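HTPA Reductase (Selaginella moellendorffii, PDB 5U5N) probably catalyses the NAD(P)H-dependent reduction of 4-hydroxy-tetrahydrodipicolinate to tetrahydrodipicolinate, a step of lysine biosynthesis by the diaminopimelate pathway. Local coordinates at residues 220-225 with 231-236; 23-28 with 46-51; 132-137 with 267-272. All coordinates share one frame; numbering follows the deposited sequence.

Contact 1: 220-225 with 231-236; sequences YKIISP and FEFKHN
Tyr-220 faces Phe-233, and Ile-222 faces Phe-231, as hydrogen-bonded pairs of two antiparallel strands whose axes approach to 4.7 Å and run at 171° to each other. Each pair closes a ring of two backbone bonds; in the second, Phe-231 N reaches Ile-222 O at 2.8 Å and lies in the plane of that carbonyl. Lys-221 and Glu-232 form the non-hydrogen-bonded pair between them, where the CA of Glu-232 makes a CA-H...O contact of 3.3 Å with the O of Tyr-220.

On the face that carries Tyr-220, Ile-222, Phe-231 and Phe-233, the phenol ring lies alongside the neighbouring strand. With CG anti to its carbonyl carbon (chi1 -47°), Tyr-220 brings its OH within 3.1 Å of His-235 NE2, a hydrogen bond in which either group could be the donor. The two rings meet rim to rim with their planes 30° apart, neither lying over the other. His-235 is further fixed by stacking on His-218. Ile-222 reaches across the register: its CD1 touches Phe-233 CE2 at 3.8 Å, while its CB packs against the CB of Phe-231, whose ring turns away. Helix 171-182 covers this face, with Val-176 and Leu-180 against Tyr-220.

On the other face Lys-221 and Glu-232 lie side by side and point the same way, joined by a long salt bridge, Lys-221 NZ to Glu-232 OE2, 3.8 Å. The far edge of strand 231-236 pairs antiparallel with a strand of the second subunit, where Phe-231 packs on His-235 of that subunit. The contact is thus a beta hairpin whose second strand is the outermost of the C-terminal domain's mixed sheet within the subunit; in the DapB-family dimer the sheet runs on through it into the second subunit.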
loop_
_atom_site.group_PDB
_atom_site.type_symbol
_atom_site.label_atom_id
_atom_site.label_comp_id
_atom_site.label_asym_id
_atom_site.label_seq_id
_atom_site.Cartn_x
_atom_site.Cartn_y
_atom_site.Cartn_z
ATOM N N TYR A 220 11.060 -0.840 5.152
ATOM C CA TYR A 220 10.255 -1.260 6.286
ATOM C C TYR A 220 10.089 -2.789 6.194
ATOM O O TYR A 220 9.620 -3.304 5.153
ATOM C CB TYR A 220 8.881 -0.593 6.254
ATOM C CG TYR A 220 8.897 0.898 6.002
ATOM C CD1 TYR A 220 8.991 1.415 4.717
ATOM C CD2 TYR A 220 8.825 1.805 7.066
ATOM C CE1 TYR A 220 9.018 2.792 4.496
ATOM C CE2 TYR A 220 8.857 3.187 6.846
ATOM C CZ TYR A 220 8.949 3.658 5.565
ATOM O OH TYR A 220 8.978 5.000 5.350
ATOM N N LYS A 221 10.511 -3.509 7.234
ATOM C CA LYS A 221 10.338 -4.960 7.265
ATOM C C LYS A 221 9.458 -5.360 8.431
ATOM O O LYS A 221 9.672 -4.919 9.553
ATOM C CB LYS A 221 11.652 -5.686 7.407
ATOM C CG LYS A 221 12.768 -5.116 6.587
ATOM C CD LYS A 221 13.978 -6.025 6.713
ATOM C CE LYS A 221 15.221 -5.449 6.038
ATOM N NZ LYS A 221 16.026 -6.598 5.479
ATOM N N ILE A 222 8.493 -6.225 8.147
ATOM C CA ILE A 222 7.489 -6.648 9.106
ATOM C C ILE A 222 7.458 -8.184 9.098
ATOM O O ILE A 222 7.165 -8.795 8.053
ATOM C CB ILE A 222 6.096 -6.083 8.754
ATOM C CG1 ILE A 222 6.149 -4.614 8.316
ATOM C CG2 ILE A 222 5.177 -6.178 9.951
ATOM C CD1 ILE A 222 4.804 -4.054 7.875
ATOM N N ILE A 223 7.762 -8.794 10.251
ATOM C CA ILE A 223 7.964 -10.229 10.361
ATOM C C ILE A 223 7.054 -10.828 11.449
ATOM O O ILE A 223 6.944 -10.279 12.537
ATOM C CB ILE A 223 9.436 -10.552 10.698
ATOM C CG1 ILE A 223 10.381 -9.966 9.658
ATOM C CG2 ILE A 223 9.664 -12.074 10.771
ATOM C CD1 ILE A 223 11.788 -9.747 10.200
ATOM N N SER A 224 6.417 -11.962 11.140
ATOM C CA SER A 224 5.511 -12.631 12.093
ATOM C C SER A 224 6.257 -13.205 13.307
ATOM O O SER A 224 7.454 -13.467 13.207
ATOM C CB SER A 224 4.774 -13.775 11.407
ATOM O OG SER A 224 5.721 -14.717 10.923
ATOM N N PRO A 225 5.549 -13.442 14.446
ATOM C CA PRO A 225 6.165 -14.050 15.633
ATOM C C PRO A 225 6.948 -15.315 15.373
ATOM O O PRO A 225 7.957 -15.543 16.011
ATOM C CB PRO A 225 4.964 -14.399 16.514
ATOM C CG PRO A 225 3.983 -13.338 16.201
ATOM C CD PRO A 225 4.151 -13.053 14.731
ATOM N N PHE A 231 7.060 -9.281 5.289
ATOM C CA PHE A 231 6.645 -8.172 4.427
ATOM C C PHE A 231 7.774 -7.162 4.352
ATOM O O PHE A 231 8.406 -6.844 5.364
ATOM C CB PHE A 231 5.432 -7.434 4.971
ATOM C CG PHE A 231 4.142 -8.175 4.831
ATOM C CD1 PHE A 231 3.768 -9.137 5.764
ATOM C CD2 PHE A 231 3.251 -7.848 3.817
ATOM C CE1 PHE A 231 2.567 -9.798 5.659
ATOM C CE2 PHE A 231 2.036 -8.535 3.711
ATOM C CZ PHE A 231 1.707 -9.507 4.624
ATOM N N GLU A 232 8.021 -6.666 3.154
ATOM C CA GLU A 232 9.019 -5.638 2.964
ATOM C C GLU A 232 8.466 -4.572 2.011
ATOM O O GLU A 232 7.951 -4.909 0.939
ATOM C CB GLU A 232 10.327 -6.242 2.487
ATOM C CG GLU A 232 11.462 -5.217 2.320
ATOM C CD GLU A 232 12.726 -5.829 1.763
ATOM O OE1 GLU A 232 12.742 -6.202 0.555
ATOM O OE2 GLU A 232 13.669 -6.018 2.565
ATOM N N PHE A 233 8.564 -3.300 2.425
ATOM C CA PHE A 233 8.178 -2.181 1.596
ATOM C C PHE A 233 9.368 -1.232 1.497
ATOM O O PHE A 233 9.997 -0.927 2.514
ATOM C CB PHE A 233 6.987 -1.397 2.142
ATOM C CG PHE A 233 5.844 -2.230 2.561
ATOM C CD1 PHE A 233 5.249 -3.130 1.698
ATOM C CD2 PHE A 233 5.337 -2.110 3.835
ATOM C CE1 PHE A 233 4.211 -3.936 2.125
ATOM C CE2 PHE A 233 4.307 -2.917 4.271
ATOM C CZ PHE A 233 3.735 -3.824 3.420
ATOM N N LYS A 234 9.670 -0.810 0.269
ATOM C CA LYS A 234 10.714 0.146 -0.022
ATOM C C LYS A 234 10.201 1.284 -0.878
ATOM O O LYS A 234 9.423 1.053 -1.820
ATOM C CB LYS A 234 11.836 -0.482 -0.820
ATOM C CG LYS A 234 12.696 -1.426 -0.052
ATOM C CD LYS A 234 13.852 -1.906 -0.905
ATOM C CE LYS A 234 14.691 -2.843 -0.067
ATOM N NZ LYS A 234 15.644 -3.588 -0.938
ATOM N N HIS A 235 10.698 2.482 -0.586
ATOM C CA HIS A 235 10.575 3.600 -1.489
ATOM C C HIS A 235 11.896 4.371 -1.489
ATOM O O HIS A 235 12.367 4.800 -0.450
ATOM C CB HIS A 235 9.324 4.435 -1.206
ATOM C CG HIS A 235 9.229 4.988 0.183
ATOM N ND1 HIS A 235 9.730 6.222 0.522
ATOM C CD2 HIS A 235 8.582 4.529 1.281
ATOM C CE1 HIS A 235 9.477 6.463 1.798
ATOM N NE2 HIS A 235 8.774 5.448 2.284
ATOM N N ASN A 236 12.522 4.413 -2.665
ATOM C CA ASN A 236 13.881 4.854 -2.868
ATOM C C ASN A 236 13.882 5.977 -3.902
ATOM O O ASN A 236 13.462 5.754 -5.040
ATOM C CB ASN A 236 14.725 3.691 -3.381
ATOM C CG ASN A 236 14.970 2.630 -2.335
ATOM O OD1 ASN A 236 14.669 2.797 -1.138
ATOM N ND2 ASN A 236 15.561 1.538 -2.777
#

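Contact 2: 23-28 with 46-51; sequences AAVAAG and VVIGNV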
loop_
_atom_site.group_PDB
_atom_site.type_symbol
_atom_site.label_atom_id
_atom_site.label_comp_id
_atom_site.label_asym_id
_atom_site.label_seq_id
_atom_site.Cartn_x
_atom_site.Cartn_y
_atom_site.Cartn_z
ATOM N N ALA A 23 12.118 20.370 -16.038
ATOM C CA ALA A 23 11.058 19.380 -16.134
ATOM C C ALA A 23 9.788 19.994 -16.683
ATOM O O ALA A 23 9.077 19.321 -17.453
ATOM C CB ALA A 23 10.798 18.756 -14.785
ATOM N N ALA A 24 9.495 21.249 -16.321
ATOM C CA ALA A 24 8.322 21.941 -16.863
ATOM C C ALA A 24 8.451 22.095 -18.379
ATOM O O ALA A 24 7.506 21.837 -19.110
ATOM C CB ALA A 24 8.099 23.304 -16.167
ATOM N N VAL A 25 9.634 22.512 -18.821
ATOM C CA VAL A 25 9.949 22.764 -20.247
ATOM C C VAL A 25 9.842 21.455 -21.057
ATOM O O VAL A 25 9.158 21.413 -22.050
ATOM C CB VAL A 25 11.348 23.424 -20.397
ATOM C CG1 VAL A 25 11.919 23.288 -21.778
ATOM C CG2 VAL A 25 11.256 24.893 -20.035
ATOM N N ALA A 26 10.515 20.408 -20.600
ATOM C CA ALA A 26 10.488 19.087 -21.223
ATOM C C ALA A 26 9.085 18.463 -21.305
ATOM O O ALA A 26 8.768 17.827 -22.279
ATOM C CB ALA A 26 11.432 18.149 -20.491
ATOM N N ALA A 27 8.266 18.685 -20.289
ATOM C CA ALA A 27 6.857 18.253 -20.268
ATOM C C ALA A 27 5.940 19.034 -21.201
ATOM O O ALA A 27 4.826 18.598 -21.459
ATOM C CB ALA A 27 6.311 18.377 -18.842
ATOM N N GLY A 28 6.369 20.207 -21.668
ATOM C CA GLY A 28 5.548 21.052 -22.535
ATOM C C GLY A 28 4.720 22.113 -21.825
ATOM O O GLY A 28 3.773 22.638 -22.397
ATOM N N VAL A 46 19.810 32.865 -17.855
ATOM C CA VAL A 46 20.093 31.419 -17.833
ATOM C C VAL A 46 19.314 30.718 -18.939
ATOM O O VAL A 46 18.244 31.186 -19.342
ATOM C CB VAL A 46 19.775 30.776 -16.469
ATOM C CG1 VAL A 46 20.579 31.425 -15.357
ATOM C CG2 VAL A 46 18.305 30.840 -16.110
ATOM N N VAL A 47 19.840 29.588 -19.419
ATOM C CA VAL A 47 19.138 28.772 -20.413
ATOM C C VAL A 47 18.488 27.567 -19.726
ATOM O O VAL A 47 19.179 26.777 -19.118
ATOM C CB VAL A 47 20.079 28.279 -21.533
ATOM C CG1 VAL A 47 19.247 27.790 -22.713
ATOM C CG2 VAL A 47 21.032 29.385 -21.983
ATOM N N ILE A 48 17.164 27.464 -19.805
ATOM C CA ILE A 48 16.397 26.290 -19.320
ATOM C C ILE A 48 15.821 25.597 -20.546
ATOM O O ILE A 48 14.892 26.096 -21.162
ATOM C CB ILE A 48 15.243 26.676 -18.359
ATOM C CG1 ILE A 48 15.752 27.412 -17.103
ATOM C CG2 ILE A 48 14.408 25.448 -17.922
ATOM C CD1 ILE A 48 16.909 26.727 -16.405
ATOM N N GLY A 49 16.376 24.443 -20.902
ATOM C CA GLY A 49 16.057 23.814 -22.183
ATOM C C GLY A 49 16.566 24.718 -23.290
ATOM O O GLY A 49 17.757 25.037 -23.315
ATOM N N ASN A 50 15.666 25.162 -24.159
ATOM C CA ASN A 50 15.968 26.190 -25.176
ATOM C C ASN A 50 15.268 27.508 -24.861
ATOM O O ASN A 50 15.015 28.320 -25.765
ATOM C CB ASN A 50 15.572 25.717 -26.578
ATOM C CG ASN A 50 16.644 24.864 -27.230
ATOM O OD1 ASN A 50 17.847 25.049 -26.999
ATOM N ND2 ASN A 50 16.210 23.927 -28.080
ATOM N N VAL A 51 14.972 27.744 -23.586
ATOM C CA VAL A 51 14.299 28.973 -23.142
ATOM C C VAL A 51 15.280 29.787 -22.308
ATOM O O VAL A 51 15.851 29.298 -21.343
ATOM C CB VAL A 51 13.028 28.674 -22.322
ATOM C CG1 VAL A 51 12.371 29.959 -21.803
ATOM C CG2 VAL A 51 12.065 27.831 -23.153
#
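Val-25, on the last turns of helix 15-27, faces the tight turn that follows strand 44-48, its CA 6.5 Å from that of Gly-49. Both elements belong to the N-terminal nucleotide-binding domain of Rossmann type: the helix follows the first strand of the parallel sheet, and the turn links strand 44-48 to strand 51-57 in a beta hairpin. The chain reverses through a type II' beta turn from Ile-48 to Val-51, closed by paired backbone bonds between these two residues.

The valine carries the helix side of the contact. Its CG1 stands opposite the backbone N (chi1 161°) and rests on the turn at Gly-49 CA, 4.2 Å away. The other branch, CG2, meets Ile-48 CG2 at 3.8 Å, the two side chains crossing at a slant. CG2 also approaches CG2 of Val-51 at 4.4 Å, a looser contact from the other end of the turn. The end of Ile-48 leads away from Val-25, and its side chain also packs on Ala-21 and Glu-22, earlier in helix 15-27; Leu-31 packs against both Val-25 and Ile-48. An alanine at Val-25 would lose both methyl branches and is likely to leave a gap beside Ile-48 and Gly-49, so that the turn would rest less firmly on the helix.

Gly-49 suits this place twice over: its positive phi (65°) favours glycine, and a CB would point at the helix and collide with Val-25 CG1. The contact is only partly buried, and Gly-49 itself is exposed. Just after the valine in sequence the helix ends in a Schellman motif, in which Gly-28 takes up a positive phi and its N bonds back to Val-25 O at 3.1 Å.

Contact 3: 132-137 with 267-272; sequences QVVAFV and YNMIDV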
loop_
_atom_site.group_PDB
_atom_site.type_symbol
_atom_site.label_atom_id
_atom_site.label_comp_id
_atom_site.label_asym_id
_atom_site.label_seq_id
_atom_site.Cartn_x
_atom_site.Cartn_y
_atom_site.Cartn_z
ATOM N N GLN A 132 4.390 10.390 -5.466
ATOM C CA GLN A 132 4.253 8.921 -5.349
ATOM C C GLN A 132 4.563 8.477 -3.930
ATOM O O GLN A 132 3.950 7.509 -3.420
ATOM C CB GLN A 132 5.145 8.193 -6.360
ATOM C CG GLN A 132 4.664 8.326 -7.805
ATOM C CD GLN A 132 4.944 9.705 -8.427
ATOM O OE1 GLN A 132 5.716 10.502 -7.868
ATOM N NE2 GLN A 132 4.324 9.976 -9.590
ATOM N N VAL A 133 5.528 9.145 -3.307
ATOM C CA VAL A 133 5.826 8.909 -1.896
ATOM C C VAL A 133 4.635 9.363 -1.028
ATOM O O VAL A 133 4.232 8.624 -0.093
ATOM C CB VAL A 133 7.172 9.530 -1.456
ATOM C CG1 VAL A 133 7.363 9.385 0.046
ATOM C CG2 VAL A 133 8.338 8.839 -2.161
ATOM N N VAL A 134 4.030 10.508 -1.355
ATOM C CA VAL A 134 2.856 10.980 -0.616
ATOM C C VAL A 134 1.698 9.947 -0.701
ATOM O O VAL A 134 0.996 9.716 0.304
ATOM C CB VAL A 134 2.353 12.351 -1.116
ATOM C CG1 VAL A 134 1.009 12.723 -0.494
ATOM C CG2 VAL A 134 3.387 13.430 -0.830
ATOM N N ALA A 135 1.484 9.378 -1.891
ATOM C CA ALA A 135 0.395 8.402 -2.089
ATOM C C ALA A 135 0.570 7.147 -1.249
ATOM O O ALA A 135 -0.435 6.618 -0.708
ATOM C CB ALA A 135 0.259 8.017 -3.565
ATOM N N PHE A 136 1.812 6.655 -1.177
ATOM C CA PHE A 136 2.145 5.475 -0.385
ATOM C C PHE A 136 1.921 5.730 1.097
ATOM O O PHE A 136 1.330 4.901 1.795
ATOM C CB PHE A 136 3.605 5.056 -0.592
ATOM C CG PHE A 136 4.085 4.058 0.408
ATOM C CD1 PHE A 136 3.503 2.772 0.421
ATOM C CD2 PHE A 136 5.079 4.368 1.345
ATOM C CE1 PHE A 136 3.907 1.814 1.345
ATOM C CE2 PHE A 136 5.502 3.394 2.261
ATOM C CZ PHE A 136 4.902 2.118 2.268
ATOM N N VAL A 137 2.403 6.884 1.563
ATOM C CA VAL A 137 2.243 7.290 2.953
ATOM C C VAL A 137 0.770 7.316 3.312
ATOM O O VAL A 137 0.374 6.796 4.370
ATOM C CB VAL A 137 2.910 8.658 3.240
ATOM C CG1 VAL A 137 2.458 9.252 4.577
ATOM C CG2 VAL A 137 4.413 8.484 3.246
ATOM N N TYR A 267 -5.083 23.975 -1.641
ATOM C CA TYR A 267 -4.985 22.558 -1.889
ATOM C C TYR A 267 -3.642 22.108 -1.373
ATOM O O TYR A 267 -2.773 22.939 -1.113
ATOM C CB TYR A 267 -5.100 22.256 -3.382
ATOM C CG TYR A 267 -6.432 22.658 -3.996
ATOM C CD1 TYR A 267 -6.659 23.951 -4.451
ATOM C CD2 TYR A 267 -7.481 21.721 -4.109
ATOM C CE1 TYR A 267 -7.877 24.306 -5.012
ATOM C CE2 TYR A 267 -8.695 22.050 -4.664
ATOM C CZ TYR A 267 -8.906 23.337 -5.114
ATOM O OH TYR A 267 -10.143 23.619 -5.656
ATOM N N ASN A 268 -3.510 20.801 -1.172
ATOM C CA ASN A 268 -2.250 20.157 -0.857
ATOM C C ASN A 268 -1.970 19.004 -1.859
ATOM O O ASN A 268 -2.687 18.841 -2.823
ATOM C CB ASN A 268 -2.271 19.713 0.603
ATOM C CG ASN A 268 -3.297 18.571 0.888
ATOM O OD1 ASN A 268 -3.845 17.967 -0.010
ATOM N ND2 ASN A 268 -3.548 18.308 2.142
ATOM N N MET A 269 -0.900 18.262 -1.672
ATOM C CA MET A 269 -0.528 17.233 -2.616
ATOM C C MET A 269 -1.478 16.011 -2.621
ATOM O O MET A 269 -1.587 15.316 -3.635
ATOM C CB MET A 269 0.924 16.825 -2.369
ATOM C CG MET A 269 1.522 15.825 -3.349
ATOM S SD MET A 269 1.450 16.199 -5.141
ATOM C CE MET A 269 2.011 17.885 -5.139
ATOM N N ILE A 270 -2.175 15.764 -1.508
ATOM C CA ILE A 270 -3.230 14.710 -1.471
ATOM C C ILE A 270 -4.335 15.079 -2.467
ATOM O O ILE A 270 -4.799 14.239 -3.235
ATOM C CB ILE A 270 -3.909 14.582 -0.077
ATOM C CG1 ILE A 270 -2.902 14.231 1.018
ATOM C CG2 ILE A 270 -5.083 13.588 -0.095
ATOM C CD1 ILE A 270 -2.205 12.919 0.875
ATOM N N ASP A 271 -4.755 16.348 -2.439
ATOM C CA ASP A 271 -5.779 16.843 -3.380
ATOM C C ASP A 271 -5.355 16.635 -4.830
ATOM O O ASP A 271 -6.170 16.286 -5.623
ATOM C CB ASP A 271 -6.068 18.340 -3.145
ATOM C CG ASP A 271 -6.613 18.625 -1.747
ATOM O OD1 ASP A 271 -7.434 17.829 -1.244
ATOM O OD2 ASP A 271 -6.215 19.635 -1.153
ATOM N N VAL A 272 -4.080 16.879 -5.141
ATOM C CA VAL A 272 -3.513 16.681 -6.482
ATOM C C VAL A 272 -3.612 15.188 -6.857
ATOM O O VAL A 272 -4.028 14.864 -7.945
ATOM C CB VAL A 272 -2.039 17.162 -6.598
ATOM C CG1 VAL A 272 -1.428 16.871 -7.968
ATOM C CG2 VAL A 272 -1.902 18.647 -6.287
#
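Val-134 of helix 131-146 presses both its methyl groups against the first turn of helix 269-274, the nearest backbones being those of Val-134 and Ile-270 with CA atoms 7.2 Å apart. The tight spot is at CG1, which meets the CD1 of Ile-270 at 3.5 Å, closer than ordinary van der Waals contact. The side chain of Ile-270 sets off alongside helix 131-146, and only its end, CD1, comes in to the valine; the same side chain also packs on Ala-138, one helical turn further along from Val-134.

Val-134 CG2 has a looser neighbour in Met-269 CG at 3.9 Å. Met-269 has its CG opposite the backbone N (chi1 -175°), then folds at chi2 and chi3, so its sulfur end leaves the valine for Ala-126, Met-129 and Ala-250. Ala-126 and Met-129 are NAD-binding residues, and here the closing helix of the chain meets the helix that leads from the Rossmann domain into the C-terminal domain.

On the side away from Val-134 the packing gives way to polar groups. Asn-268, the N-cap, accepts from Asp-271 N through OD1 at 3.1 Å, and Asp-271 OD2 accepts from Asn-268 N at 2.9 Å. This capping box fixes the helix start; both of its residues are partly exposed.

Contacts 1 and 3 touch directly, although their centres lie 21 Å apart: Phe-136 of segment 132-137 packs on the hairpin, its CE2 3.4 Å from His-235 CD2 and its CZ 4.1 Å from Phe-233 CB. Along the chain contact 1 is nested within the loop that contact 3 closes, and both also touch the second subunit. Contact 2 closes earlier, in the N-terminal domain, its nearest atoms about 12 Å from contact 3 and about 16 Å from contact 1. The bound NAD lies about 12 Å from the side chains of both Ile-48 and His-235, and about 8 Å from that of Val-134.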